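Local coordinates for protein techylectin-5A (Tachypleus tridentatus, PDB 1JC9) that recognises acetyl group-containing substances on cell surfaces and agglutinates bacteria and human erythrocytes as a calcium-containing lectin of innate immunity, at residues A[150-162]-A[172-185]. Sequence-based numbering, arbitrary orientation.
Sequences NDTRYAIYQDFWI and HIGNYSGDAGNSFG
The ring of His-172 lies flat over one face of the Trp-161 indole, nearly parallel to its six-membered ring with centroids 3.8 Å apart, while His-172 CB sits over the five-membered ring of Trp-161. Chi1 of Trp-161 (54°) sets CG between backbone N and carbonyl carbon, swinging the indole across to its partner; NE2 of His-172 is hydrogen-bonded to Glu-163. Phe-184 turns an edge to one face of the Tyr-157 ring, planes 70° apart, and Gly-174 O and Asn-182 OD1 lie at that ring's edge. Tyr-176 meets Tyr-157 obliquely; Asn-182 CB lies over the centre of one Tyr-176 face, Gly-178 N toward the rim of the opposite one. Tyr-157 OH donates to Asn-182 OD1 over 2.5 Å and accepts from Phe-184 N at 3.2 Å. Asn-182 OD1 also takes Gly-185 N, from the opposite face of its amide plane; this second donor closes an Asx motif and links Tyr-157 to it. At the other end, Gly-178 CA packs over the Tyr-154 ring, and Tyr-154 N donates a nearly straight hydrogen bond to Asp-179 OD1, 3.0 Å and 166°. A water joins Arg-153 NE to Asp-179 O. Between these, Ile-156 and Ser-177 form a hydrogen-bonded antiparallel pair. Strand 152-157 pairs with 139-146 on its other side, and 176-178 adds a short strand to the antiparallel sheet of this fibrinogen C-terminal domain; 182-185 then leads to Arg-186 of the acetyl-sugar pocket.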
# COMPACT_ATOMS: atom_id res chain seq x y z
N ASN A 150 0.23 17.63 -10.94
CA ASN A 150 -1.13 17.15 -10.76
C ASN A 150 -1.56 16.12 -11.81
O ASN A 150 -2.74 15.80 -11.93
CB ASN A 150 -2.13 18.32 -10.73
CG ASN A 150 -2.15 19.03 -9.38
OD1 ASN A 150 -2.73 20.11 -9.24
ND2 ASN A 150 -1.53 18.42 -8.38
N ASP A 151 -0.60 15.61 -12.57
CA ASP A 151 -0.90 14.59 -13.57
C ASP A 151 -1.05 13.27 -12.81
O ASP A 151 -0.51 13.13 -11.71
CB ASP A 151 0.24 14.51 -14.60
CG ASP A 151 -0.10 13.60 -15.77
OD1 ASP A 151 -1.30 13.44 -16.08
OD2 ASP A 151 0.84 13.06 -16.38
N THR A 152 -1.77 12.31 -13.38
CA THR A 152 -1.98 11.04 -12.69
C THR A 152 -1.83 9.78 -13.54
O THR A 152 -1.97 9.82 -14.76
CB THR A 152 -3.38 10.98 -12.05
OG1 THR A 152 -4.37 10.99 -13.09
CG2 THR A 152 -3.61 12.18 -11.14
N ARG A 153 -1.54 8.68 -12.86
CA ARG A 153 -1.39 7.37 -13.50
C ARG A 153 -1.91 6.35 -12.48
O ARG A 153 -2.01 6.65 -11.30
CB ARG A 153 0.09 7.08 -13.80
CG ARG A 153 0.72 7.99 -14.85
CD ARG A 153 0.21 7.69 -16.26
NE ARG A 153 0.99 8.40 -17.27
CZ ARG A 153 0.92 9.71 -17.50
NH1 ARG A 153 0.08 10.47 -16.80
NH2 ARG A 153 1.70 10.27 -18.42
N TYR A 154 -2.26 5.16 -12.95
CA TYR A 154 -2.75 4.12 -12.06
C TYR A 154 -2.26 2.78 -12.55
O TYR A 154 -1.85 2.63 -13.71
CB TYR A 154 -4.29 4.12 -12.01
CG TYR A 154 -4.94 3.56 -13.25
CD1 TYR A 154 -4.96 4.28 -14.44
CD2 TYR A 154 -5.47 2.27 -13.26
CE1 TYR A 154 -5.49 3.74 -15.62
CE2 TYR A 154 -6.00 1.71 -14.43
CZ TYR A 154 -6.00 2.45 -15.60
OH TYR A 154 -6.50 1.90 -16.77
N ALA A 155 -2.28 1.79 -11.66
CA ALA A 155 -1.86 0.43 -11.98
C ALA A 155 -2.78 -0.49 -11.20
O ALA A 155 -3.09 -0.22 -10.04
CB ALA A 155 -0.41 0.21 -11.57
N ILE A 156 -3.21 -1.56 -11.84
CA ILE A 156 -4.09 -2.53 -11.22
C ILE A 156 -3.40 -3.88 -11.26
O ILE A 156 -2.77 -4.22 -12.26
CB ILE A 156 -5.43 -2.67 -12.00
CG1 ILE A 156 -6.12 -1.31 -12.15
CG2 ILE A 156 -6.34 -3.67 -11.30
CD1 ILE A 156 -6.69 -0.77 -10.87
N TYR A 157 -3.51 -4.64 -10.18
CA TYR A 157 -2.94 -5.98 -10.12
C TYR A 157 -4.03 -6.89 -9.56
O TYR A 157 -4.57 -6.62 -8.48
CB TYR A 157 -1.72 -6.05 -9.20
CG TYR A 157 -0.52 -5.32 -9.72
CD1 TYR A 157 -0.36 -3.95 -9.51
CD2 TYR A 157 0.46 -5.98 -10.47
CE1 TYR A 157 0.72 -3.26 -10.04
CE2 TYR A 157 1.55 -5.30 -11.00
CZ TYR A 157 1.67 -3.94 -10.78
OH TYR A 157 2.75 -3.26 -11.31
N GLN A 158 -4.35 -7.94 -10.29
CA GLN A 158 -5.36 -8.88 -9.83
C GLN A 158 -4.77 -9.84 -8.81
O GLN A 158 -3.55 -9.93 -8.65
CB GLN A 158 -5.93 -9.69 -10.99
CG GLN A 158 -6.79 -8.89 -11.94
CD GLN A 158 -7.61 -9.79 -12.85
OE1 GLN A 158 -8.54 -10.46 -12.40
NE2 GLN A 158 -7.26 -9.82 -14.13
N ASP A 159 -5.66 -10.56 -8.13
CA ASP A 159 -5.27 -11.56 -7.15
C ASP A 159 -4.19 -11.09 -6.19
O ASP A 159 -3.11 -11.68 -6.12
CB ASP A 159 -4.79 -12.82 -7.88
CG ASP A 159 -5.75 -13.25 -8.98
OD1 ASP A 159 -6.98 -13.15 -8.78
OD2 ASP A 159 -5.28 -13.71 -10.05
N PHE A 160 -4.49 -10.02 -5.46
CA PHE A 160 -3.55 -9.46 -4.49
C PHE A 160 -3.82 -10.01 -3.09
O PHE A 160 -4.95 -9.98 -2.61
CB PHE A 160 -3.69 -7.93 -4.46
CG PHE A 160 -3.02 -7.28 -3.28
CD1 PHE A 160 -1.64 -7.33 -3.13
CD2 PHE A 160 -3.78 -6.65 -2.30
CE1 PHE A 160 -1.02 -6.75 -2.02
CE2 PHE A 160 -3.17 -6.06 -1.19
CZ PHE A 160 -1.78 -6.11 -1.05
N TRP A 161 -2.77 -10.51 -2.45
CA TRP A 161 -2.87 -11.00 -1.08
C TRP A 161 -1.49 -11.25 -0.51
O TRP A 161 -0.52 -11.39 -1.24
CB TRP A 161 -3.72 -12.28 -1.00
CG TRP A 161 -3.30 -13.42 -1.90
CD1 TRP A 161 -3.45 -13.49 -3.26
CD2 TRP A 161 -2.74 -14.68 -1.50
NE1 TRP A 161 -3.02 -14.71 -3.73
CE2 TRP A 161 -2.57 -15.46 -2.67
CE3 TRP A 161 -2.35 -15.22 -0.27
CZ2 TRP A 161 -2.04 -16.75 -2.64
CZ3 TRP A 161 -1.82 -16.51 -0.23
CH2 TRP A 161 -1.67 -17.26 -1.42
N ILE A 162 -1.39 -11.27 0.82
CA ILE A 162 -0.12 -11.54 1.47
C ILE A 162 -0.39 -12.66 2.48
O ILE A 162 -1.54 -12.88 2.87
CB ILE A 162 0.47 -10.29 2.20
CG1 ILE A 162 -0.44 -9.84 3.35
CG2 ILE A 162 0.67 -9.14 1.20
CD1 ILE A 162 -1.78 -9.35 2.90
N HIS A 172 1.72 -11.74 -2.96
CA HIS A 172 1.17 -12.49 -4.09
C HIS A 172 0.37 -11.52 -4.96
O HIS A 172 -0.54 -10.85 -4.47
CB HIS A 172 0.22 -13.59 -3.60
CG HIS A 172 0.91 -14.71 -2.89
ND1 HIS A 172 1.41 -15.81 -3.56
CD2 HIS A 172 1.19 -14.91 -1.58
CE1 HIS A 172 1.98 -16.63 -2.69
NE2 HIS A 172 1.86 -16.10 -1.48
N ILE A 173 0.71 -11.42 -6.24
CA ILE A 173 -0.02 -10.55 -7.16
C ILE A 173 -0.13 -11.19 -8.53
O ILE A 173 0.78 -11.90 -8.97
CB ILE A 173 0.65 -9.16 -7.33
CG1 ILE A 173 2.16 -9.33 -7.54
CG2 ILE A 173 0.33 -8.26 -6.14
CD1 ILE A 173 2.86 -8.03 -7.86
N GLY A 174 -1.26 -10.95 -9.19
CA GLY A 174 -1.50 -11.50 -10.51
C GLY A 174 -1.20 -10.50 -11.62
O GLY A 174 -0.33 -9.64 -11.48
N ASN A 175 -1.95 -10.60 -12.72
CA ASN A 175 -1.75 -9.74 -13.88
C ASN A 175 -1.91 -8.24 -13.68
O ASN A 175 -2.76 -7.77 -12.93
CB ASN A 175 -2.66 -10.18 -15.03
CG ASN A 175 -2.32 -11.57 -15.53
OD1 ASN A 175 -1.16 -11.89 -15.79
ND2 ASN A 175 -3.34 -12.41 -15.67
N TYR A 176 -1.06 -7.51 -14.39
CA TYR A 176 -1.02 -6.06 -14.37
C TYR A 176 -1.84 -5.44 -15.52
O TYR A 176 -2.05 -6.06 -16.56
CB TYR A 176 0.44 -5.60 -14.51
CG TYR A 176 0.61 -4.19 -15.01
CD1 TYR A 176 0.54 -3.10 -14.14
CD2 TYR A 176 0.82 -3.93 -16.37
CE1 TYR A 176 0.68 -1.80 -14.60
CE2 TYR A 176 0.95 -2.63 -16.85
CZ TYR A 176 0.87 -1.56 -15.95
OH TYR A 176 1.01 -0.27 -16.40
N SER A 177 -2.31 -4.22 -15.30
CA SER A 177 -3.04 -3.47 -16.30
C SER A 177 -3.03 -2.04 -15.79
O SER A 177 -2.97 -1.81 -14.58
CB SER A 177 -4.48 -4.00 -16.46
OG SER A 177 -5.28 -3.69 -15.35
N GLY A 178 -3.05 -1.07 -16.71
CA GLY A 178 -3.03 0.32 -16.31
C GLY A 178 -2.06 1.12 -17.16
O GLY A 178 -1.58 0.62 -18.18
N ASP A 179 -1.75 2.35 -16.75
CA ASP A 179 -0.84 3.19 -17.51
C ASP A 179 0.34 3.75 -16.72
O ASP A 179 1.07 4.60 -17.22
CB ASP A 179 -1.60 4.35 -18.16
CG ASP A 179 -2.35 5.20 -17.15
OD1 ASP A 179 -2.05 5.10 -15.94
OD2 ASP A 179 -3.24 5.97 -17.56
N ALA A 180 0.54 3.29 -15.49
CA ALA A 180 1.65 3.80 -14.68
C ALA A 180 2.95 3.06 -14.97
O ALA A 180 4.03 3.56 -14.68
CB ALA A 180 1.31 3.67 -13.20
N GLY A 181 2.83 1.88 -15.57
CA GLY A 181 4.00 1.07 -15.84
C GLY A 181 4.03 -0.00 -14.76
O GLY A 181 3.65 0.26 -13.61
N ASN A 182 4.48 -1.20 -15.10
CA ASN A 182 4.52 -2.31 -14.16
C ASN A 182 5.75 -2.30 -13.25
O ASN A 182 6.71 -3.02 -13.49
CB ASN A 182 4.46 -3.62 -14.93
CG ASN A 182 4.30 -4.83 -14.03
OD1 ASN A 182 4.20 -4.70 -12.81
ND2 ASN A 182 4.28 -6.01 -14.63
N SER A 183 5.71 -1.49 -12.19
CA SER A 183 6.85 -1.43 -11.28
C SER A 183 6.64 -2.16 -9.95
O SER A 183 7.50 -2.09 -9.06
CB SER A 183 7.23 0.03 -11.00
OG SER A 183 7.69 0.67 -12.19
N PHE A 184 5.52 -2.85 -9.80
CA PHE A 184 5.24 -3.60 -8.57
C PHE A 184 5.43 -5.09 -8.86
O PHE A 184 5.68 -5.90 -7.96
CB PHE A 184 3.81 -3.34 -8.09
CG PHE A 184 3.51 -3.83 -6.70
CD1 PHE A 184 4.31 -3.46 -5.62
CD2 PHE A 184 2.39 -4.62 -6.45
CE1 PHE A 184 4.00 -3.86 -4.32
CE2 PHE A 184 2.06 -5.02 -5.15
CZ PHE A 184 2.87 -4.64 -4.08
N GLY A 185 5.31 -5.44 -10.14
CA GLY A 185 5.43 -6.82 -10.56
C GLY A 185 6.66 -7.57 -10.07
O GLY A 185 6.55 -8.73 -9.66
O HOH W 1 2.77 6.82 -18.40
O HOH W 2 -4.11 -12.77 -12.47